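Local coordinates for protein HTH-type transcriptional activator AmpR (Citrobacter freundii, PDB 3KOS) that regulates transcription of the AmpC beta-lactamase gene as a LysR-family DNA-binding factor, this chain being its effector-binding domain, at residues Ala81-Cys87 / Val152-Val157; Leu117-Val122 / Phe173-Leu179. All blocks are in the same frame, centred on the assembly; numbering follows the deposited sequence.

Interaction 1 of 2, residues Ala81-Cys87 / Val152-Val157; sequences ALMSPLC and VAIAPV
Leu-86 and Ala-153 lock the two antiparallel strands together through a reciprocal pair of backbone hydrogen bonds, Leu-86 N to Ala-153 O at 2.8 Å and Ala-153 N to Leu-86 O at 2.9 Å. At the next hydrogen-bonded pair, Ser-84 with Ala-155, the ladder slackens: Ser-84 N still reaches Ala-155 O at 3.3 Å, but the return bond from Ala-155 N to Ser-84 O is weak. Between these pairs, CA-H...O contacts from Pro-85 to Ala-153 O and from Ile-154 to Ser-84 O help close the seam. On the face carrying Pro-85 and Ile-154, the packing is tight. The selenomethionine Met-83 folds back at its last torsion (chi3 -1°), which brings CE to 3.6 Å from Ile-154 CG1, the two side chains crossing at about a right angle. Trp-115 and Trp-118 of helix 114-121 cover Ile-154. On the other face Leu-86 lays CD1 on Ala-155 CB at 4.2 Å and CD2 near Val-157 CG1, and the small alanines rest on helix 139-147. Ser-84 CB lies 3.6 Å from Val-157 CG1, while its OG bonds to Thr-175 O. The partly exposed end is formed by Leu-82, whose side chain lies against Gln-176 and Asp-178, and by Val-157, whose N donates to Leu-82 O at 3.1 Å. Nearby, Pro-156 borders a bound MES, probably from the crystallisation liquor. Helices on both faces of a hydrogen-bonded sheet make this the alpha-beta sandwich of the periplasmic-binding-protein-like LysR effector domain.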
loop_
_atom_site.group_PDB
_atom_site.type_symbol
_atom_site.label_atom_id
_atom_site.label_comp_id
_atom_site.label_asym_id
_atom_site.label_seq_id
_atom_site.Cartn_x
_atom_site.Cartn_y
_atom_site.Cartn_z
ATOM N N ALA A 81 -13.769 12.124 1.599
ATOM C CA ALA A 81 -12.553 11.700 0.929
ATOM C C ALA A 81 -12.402 12.420 -0.405
ATOM O O ALA A 81 -12.071 11.806 -1.423
ATOM C CB ALA A 81 -12.561 10.180 0.733
ATOM N N LEU A 82 -12.642 13.731 -0.392
ATOM C CA LEU A 82 -12.542 14.541 -1.601
ATOM C C LEU A 82 -11.173 14.405 -2.258
ATOM O O LEU A 82 -10.142 14.483 -1.593
ATOM C CB LEU A 82 -12.819 16.008 -1.285
ATOM C CG LEU A 82 -14.200 16.275 -0.676
ATOM C CD1 LEU A 82 -14.435 17.777 -0.546
ATOM C CD2 LEU A 82 -15.279 15.642 -1.534
HETATM N N MSE A 83 -11.177 14.210 -3.571
HETATM C CA MSE A 83 -9.946 13.953 -4.315
HETATM C C MSE A 83 -9.520 15.106 -5.203
HETATM O O MSE A 83 -10.353 15.814 -5.772
HETATM C CB MSE A 83 -10.107 12.721 -5.190
HETATM C CG MSE A 83 -10.455 11.480 -4.408
HETATM SE SE MSE A 83 -10.740 9.976 -5.620
HETATM C CE MSE A 83 -10.445 10.871 -7.313
ATOM N N SER A 84 -8.209 15.271 -5.339
ATOM C CA SER A 84 -7.656 16.321 -6.172
ATOM C C SER A 84 -6.291 15.849 -6.678
ATOM O O SER A 84 -5.698 14.937 -6.098
ATOM C CB SER A 84 -7.530 17.602 -5.337
ATOM O OG SER A 84 -7.312 18.742 -6.147
ATOM N N PRO A 85 -5.799 16.441 -7.777
ATOM C CA PRO A 85 -4.471 16.058 -8.256
ATOM C C PRO A 85 -3.399 16.336 -7.210
ATOM O O PRO A 85 -3.497 17.315 -6.474
ATOM C CB PRO A 85 -4.271 16.957 -9.475
ATOM C CG PRO A 85 -5.660 17.136 -10.015
ATOM C CD PRO A 85 -6.546 17.227 -8.784
ATOM N N LEU A 86 -2.404 15.459 -7.150
ATOM C CA LEU A 86 -1.307 15.579 -6.197
ATOM C C LEU A 86 -0.040 15.155 -6.904
ATOM O O LEU A 86 -0.029 14.127 -7.568
ATOM C CB LEU A 86 -1.540 14.647 -5.005
ATOM C CG LEU A 86 -2.739 14.969 -4.117
ATOM C CD1 LEU A 86 -3.039 13.788 -3.204
ATOM C CD2 LEU A 86 -2.483 16.237 -3.301
ATOM N N CYS A 87 1.035 15.932 -6.761
ATOM C CA CYS A 87 2.261 15.608 -7.470
ATOM C C CYS A 87 3.488 16.147 -6.735
ATOM O O CYS A 87 3.364 16.891 -5.758
ATOM C CB CYS A 87 2.213 16.142 -8.907
ATOM S SG CYS A 87 2.142 17.950 -8.965
ATOM N N VAL A 152 1.279 12.296 -12.174
ATOM C CA VAL A 152 0.377 13.055 -11.324
ATOM C C VAL A 152 -0.704 12.116 -10.803
ATOM O O VAL A 152 -1.360 11.429 -11.579
ATOM C CB VAL A 152 -0.269 14.216 -12.101
ATOM C CG1 VAL A 152 -1.240 14.994 -11.198
ATOM C CG2 VAL A 152 0.813 15.139 -12.645
ATOM N N ALA A 153 -0.853 12.075 -9.482
ATOM C CA ALA A 153 -1.835 11.213 -8.836
ATOM C C ALA A 153 -3.143 11.964 -8.611
ATOM O O ALA A 153 -3.186 13.185 -8.671
ATOM C CB ALA A 153 -1.296 10.743 -7.500
ATOM N N ILE A 154 -4.211 11.223 -8.368
ATOM C CA ILE A 154 -5.432 11.831 -7.865
ATOM C C ILE A 154 -5.932 10.950 -6.730
ATOM O O ILE A 154 -6.115 9.740 -6.900
ATOM C CB ILE A 154 -6.487 12.055 -8.986
ATOM C CG1 ILE A 154 -7.701 12.824 -8.436
ATOM C CG2 ILE A 154 -6.884 10.730 -9.640
ATOM C CD1 ILE A 154 -8.662 13.313 -9.525
ATOM N N ALA A 155 -6.127 11.555 -5.562
ATOM C CA ALA A 155 -6.390 10.788 -4.354
ATOM C C ALA A 155 -7.030 11.653 -3.277
ATOM O O ALA A 155 -7.069 12.880 -3.406
ATOM C CB ALA A 155 -5.084 10.160 -3.836
ATOM N N PRO A 156 -7.547 11.021 -2.210
ATOM C CA PRO A 156 -8.173 11.803 -1.135
ATOM C C PRO A 156 -7.156 12.671 -0.401
ATOM O O PRO A 156 -6.302 12.163 0.326
ATOM C CB PRO A 156 -8.728 10.731 -0.199
ATOM C CG PRO A 156 -8.998 9.562 -1.095
ATOM C CD PRO A 156 -7.816 9.579 -2.064
ATOM N N VAL A 157 -7.262 13.978 -0.577
ATOM C CA VAL A 157 -6.213 14.876 -0.115
ATOM C C VAL A 157 -6.027 14.828 1.403
ATOM O O VAL A 157 -4.900 14.923 1.891
ATOM C CB VAL A 157 -6.462 16.335 -0.570
ATOM C CG1 VAL A 157 -6.637 16.399 -2.079
ATOM C CG2 VAL A 157 -7.678 16.907 0.103
#

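Interaction 2 of 2, residues Leu117-Val122 / Phe173-Leu179; sequences LWMQTV and FLTQIDL. Unlike the reference sequence in segment 117-122: Thr-121 (reference Ala), Val-122 (reference Ala).
Ile-177 spreads its two branches against Leu-117, Trp-118 and Thr-121 in the last turns of helix 114-121. Its CG1 lies between the backbone N and the carbonyl carbon (chi1 58°), an orientation that sends CD1 to Leu-117 and the backbone of Trp-118. CG2 turns to Trp-118 CD1, 3.9 Å away, and to Thr-121 OG1. On one flank Leu-117 CD1 meets Leu-179 CD2 at 3.7 Å. On the other, the far corner of the indole, CH2, comes 3.7 Å from Phe-173 CD2, the ring planes inclined at 41°. Val-122 CG1 lies over one indole face near the rim and touches Thr-175 CG2 at 3.7 Å. The polar edge follows: Trp-118 NE1 donates to Thr-175 O at 2.9 Å, almost straight at 173°. The oxygen lies in the indole plane, whereas the donor stands above the carbonyl plane. The same oxygen accepts from Ser-84 OG, so two bonds grip it. Thr-175 OG1 hydrogen-bonds a bound glycerol. Thr-121 OG1 donates to Leu-117 O, which also accepts from Thr-121 N on the opposite face of its plane. These contacts seat the end of helix 114-121 on the irregular segment 173-179, in the helical layer over the sheet of this alpha-beta sandwich.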
loop_
_atom_site.group_PDB
_atom_site.type_symbol
_atom_site.label_atom_id
_atom_site.label_comp_id
_atom_site.label_asym_id
_atom_site.label_seq_id
_atom_site.Cartn_x
_atom_site.Cartn_y
_atom_site.Cartn_z
ATOM N N LEU A 117 -13.455 12.425 -14.847
ATOM C CA LEU A 117 -14.379 13.179 -14.008
ATOM C C LEU A 117 -13.762 14.460 -13.459
ATOM O O LEU A 117 -14.416 15.498 -13.440
ATOM C CB LEU A 117 -14.933 12.308 -12.878
ATOM C CG LEU A 117 -15.805 11.151 -13.382
ATOM C CD1 LEU A 117 -16.065 10.124 -12.293
ATOM C CD2 LEU A 117 -17.122 11.675 -13.957
ATOM N N TRP A 118 -12.509 14.406 -13.010
ATOM C CA TRP A 118 -11.884 15.629 -12.505
ATOM C C TRP A 118 -11.712 16.672 -13.611
ATOM O O TRP A 118 -12.034 17.848 -13.420
ATOM C CB TRP A 118 -10.540 15.353 -11.810
ATOM C CG TRP A 118 -10.040 16.545 -11.078
ATOM C CD1 TRP A 118 -10.361 16.921 -9.801
ATOM C CD2 TRP A 118 -9.158 17.545 -11.580
ATOM N NE1 TRP A 118 -9.722 18.089 -9.478
ATOM C CE2 TRP A 118 -8.981 18.498 -10.557
ATOM C CE3 TRP A 118 -8.492 17.730 -12.799
ATOM C CZ2 TRP A 118 -8.167 19.614 -10.715
ATOM C CZ3 TRP A 118 -7.688 18.841 -12.953
ATOM C CH2 TRP A 118 -7.533 19.767 -11.920
HETATM N N MSE A 119 -11.179 16.242 -14.755
HETATM C CA MSE A 119 -11.021 17.126 -15.905
HETATM C C MSE A 119 -12.367 17.739 -16.292
HETATM O O MSE A 119 -12.466 18.942 -16.501
HETATM C CB MSE A 119 -10.435 16.364 -17.101
HETATM C CG MSE A 119 -8.971 15.970 -16.926
HETATM SE SE MSE A 119 -7.829 17.550 -16.724
HETATM C CE MSE A 119 -6.081 16.668 -16.509
ATOM N N GLN A 120 -13.388 16.896 -16.402
ATOM C CA GLN A 120 -14.732 17.352 -16.757
ATOM C C GLN A 120 -15.207 18.450 -15.795
ATOM O O GLN A 120 -15.750 19.471 -16.221
ATOM C CB GLN A 120 -15.695 16.162 -16.752
ATOM C CG GLN A 120 -17.153 16.506 -17.019
ATOM C CD GLN A 120 -18.073 15.291 -16.961
ATOM O OE1 GLN A 120 -18.329 14.729 -15.890
ATOM N NE2 GLN A 120 -18.590 14.890 -18.116
ATOM N N THR A 121 -14.967 18.248 -14.500
ATOM C CA THR A 121 -15.371 19.202 -13.464
ATOM C C THR A 121 -14.695 20.558 -13.603
ATOM O O THR A 121 -15.303 21.592 -13.312
ATOM C CB THR A 121 -15.090 18.630 -12.052
ATOM O OG1 THR A 121 -15.873 17.446 -11.863
ATOM C CG2 THR A 121 -15.425 19.634 -10.967
ATOM N N VAL A 122 -13.442 20.567 -14.042
ATOM C CA VAL A 122 -12.729 21.832 -14.200
ATOM C C VAL A 122 -12.828 22.368 -15.628
ATOM O O VAL A 122 -12.193 23.359 -15.965
ATOM C CB VAL A 122 -11.237 21.750 -13.775
ATOM C CG1 VAL A 122 -11.122 21.427 -12.299
ATOM C CG2 VAL A 122 -10.473 20.728 -14.622
ATOM N N PHE A 173 -4.099 22.331 -7.525
ATOM C CA PHE A 173 -5.404 22.946 -7.767
ATOM C C PHE A 173 -6.385 22.760 -6.619
ATOM O O PHE A 173 -6.362 21.751 -5.930
ATOM C CB PHE A 173 -6.002 22.420 -9.068
ATOM C CG PHE A 173 -5.127 22.658 -10.251
ATOM C CD1 PHE A 173 -4.947 23.949 -10.737
ATOM C CD2 PHE A 173 -4.448 21.611 -10.856
ATOM C CE1 PHE A 173 -4.118 24.186 -11.815
ATOM C CE2 PHE A 173 -3.626 21.844 -11.929
ATOM C CZ PHE A 173 -3.457 23.135 -12.411
ATOM N N LEU A 174 -7.255 23.748 -6.432
ATOM C CA LEU A 174 -8.198 23.747 -5.325
ATOM C C LEU A 174 -9.357 22.782 -5.541
ATOM O O LEU A 174 -9.920 22.262 -4.579
ATOM C CB LEU A 174 -8.750 25.155 -5.108
ATOM C CG LEU A 174 -7.738 26.167 -4.581
ATOM C CD1 LEU A 174 -8.392 27.537 -4.400
ATOM C CD2 LEU A 174 -7.144 25.671 -3.270
ATOM N N THR A 175 -9.725 22.564 -6.799
ATOM C CA THR A 175 -10.924 21.793 -7.116
ATOM C C THR A 175 -10.813 20.333 -6.707
ATOM O O THR A 175 -9.830 19.664 -7.014
ATOM C CB THR A 175 -11.286 21.868 -8.617
ATOM O OG1 THR A 175 -11.546 23.227 -8.978
ATOM C CG2 THR A 175 -12.527 21.029 -8.908
ATOM N N GLN A 176 -11.837 19.852 -6.006
ATOM C CA GLN A 176 -11.874 18.474 -5.540
ATOM C C GLN A 176 -13.156 17.790 -6.001
ATOM O O GLN A 176 -14.181 18.447 -6.174
ATOM C CB GLN A 176 -11.844 18.442 -4.021
ATOM C CG GLN A 176 -10.692 19.172 -3.388
ATOM C CD GLN A 176 -10.814 19.185 -1.889
ATOM O OE1 GLN A 176 -9.980 18.617 -1.182
ATOM N NE2 GLN A 176 -11.872 19.814 -1.389
ATOM N N ILE A 177 -13.108 16.471 -6.177
ATOM C CA ILE A 177 -14.306 15.704 -6.524
ATOM C C ILE A 177 -14.589 14.630 -5.471
ATOM O O ILE A 177 -13.686 14.198 -4.756
ATOM C CB ILE A 177 -14.202 15.051 -7.918
ATOM C CG1 ILE A 177 -12.978 14.133 -8.005
ATOM C CG2 ILE A 177 -14.142 16.118 -9.014
ATOM C CD1 ILE A 177 -12.889 13.331 -9.303
ATOM N N ASP A 178 -15.848 14.204 -5.390
ATOM C CA ASP A 178 -16.274 13.177 -4.445
ATOM C C ASP A 178 -16.700 11.934 -5.209
ATOM O O ASP A 178 -17.722 11.940 -5.892
ATOM C CB ASP A 178 -17.440 13.710 -3.603
ATOM C CG ASP A 178 -17.976 12.694 -2.601
ATOM O OD1 ASP A 178 -17.588 11.507 -2.633
ATOM O OD2 ASP A 178 -18.813 13.094 -1.764
ATOM N N LEU A 179 -15.898 10.876 -5.117
ATOM C CA LEU A 179 -16.240 9.605 -5.734
ATOM C C LEU A 179 -16.395 8.528 -4.663
ATOM O O LEU A 179 -16.373 7.333 -4.959
ATOM C CB LEU A 179 -15.171 9.190 -6.750
ATOM C CG LEU A 179 -14.977 10.184 -7.899
ATOM C CD1 LEU A 179 -13.912 9.697 -8.883
ATOM C CD2 LEU A 179 -16.301 10.422 -8.607
#

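Overall arrangement
The centres of interactions 1 and 2 lie about 9 Å apart on the same side of the chain's centre, within the LysR substrate-binding domain. Along the chain their segments alternate, 81-87, 117-122, 152-157 and 173-179; the two chain connections cross, and each contact closes over fifty residues or more. Segment 81-87 lies between 152-157 and 173-179: the first pairs with it in interaction 1, and the second bonds to it through Met-83 N and Ile-177 O, 2.8 Å apart. Helix 114-121 ties both contacts together, since Trp-118 also packs on Pro-85 and Ile-154. Strands 73-86 and 153-156, this helix and the loop before strand 181-187 thus build one layered core from pieces separate in sequence.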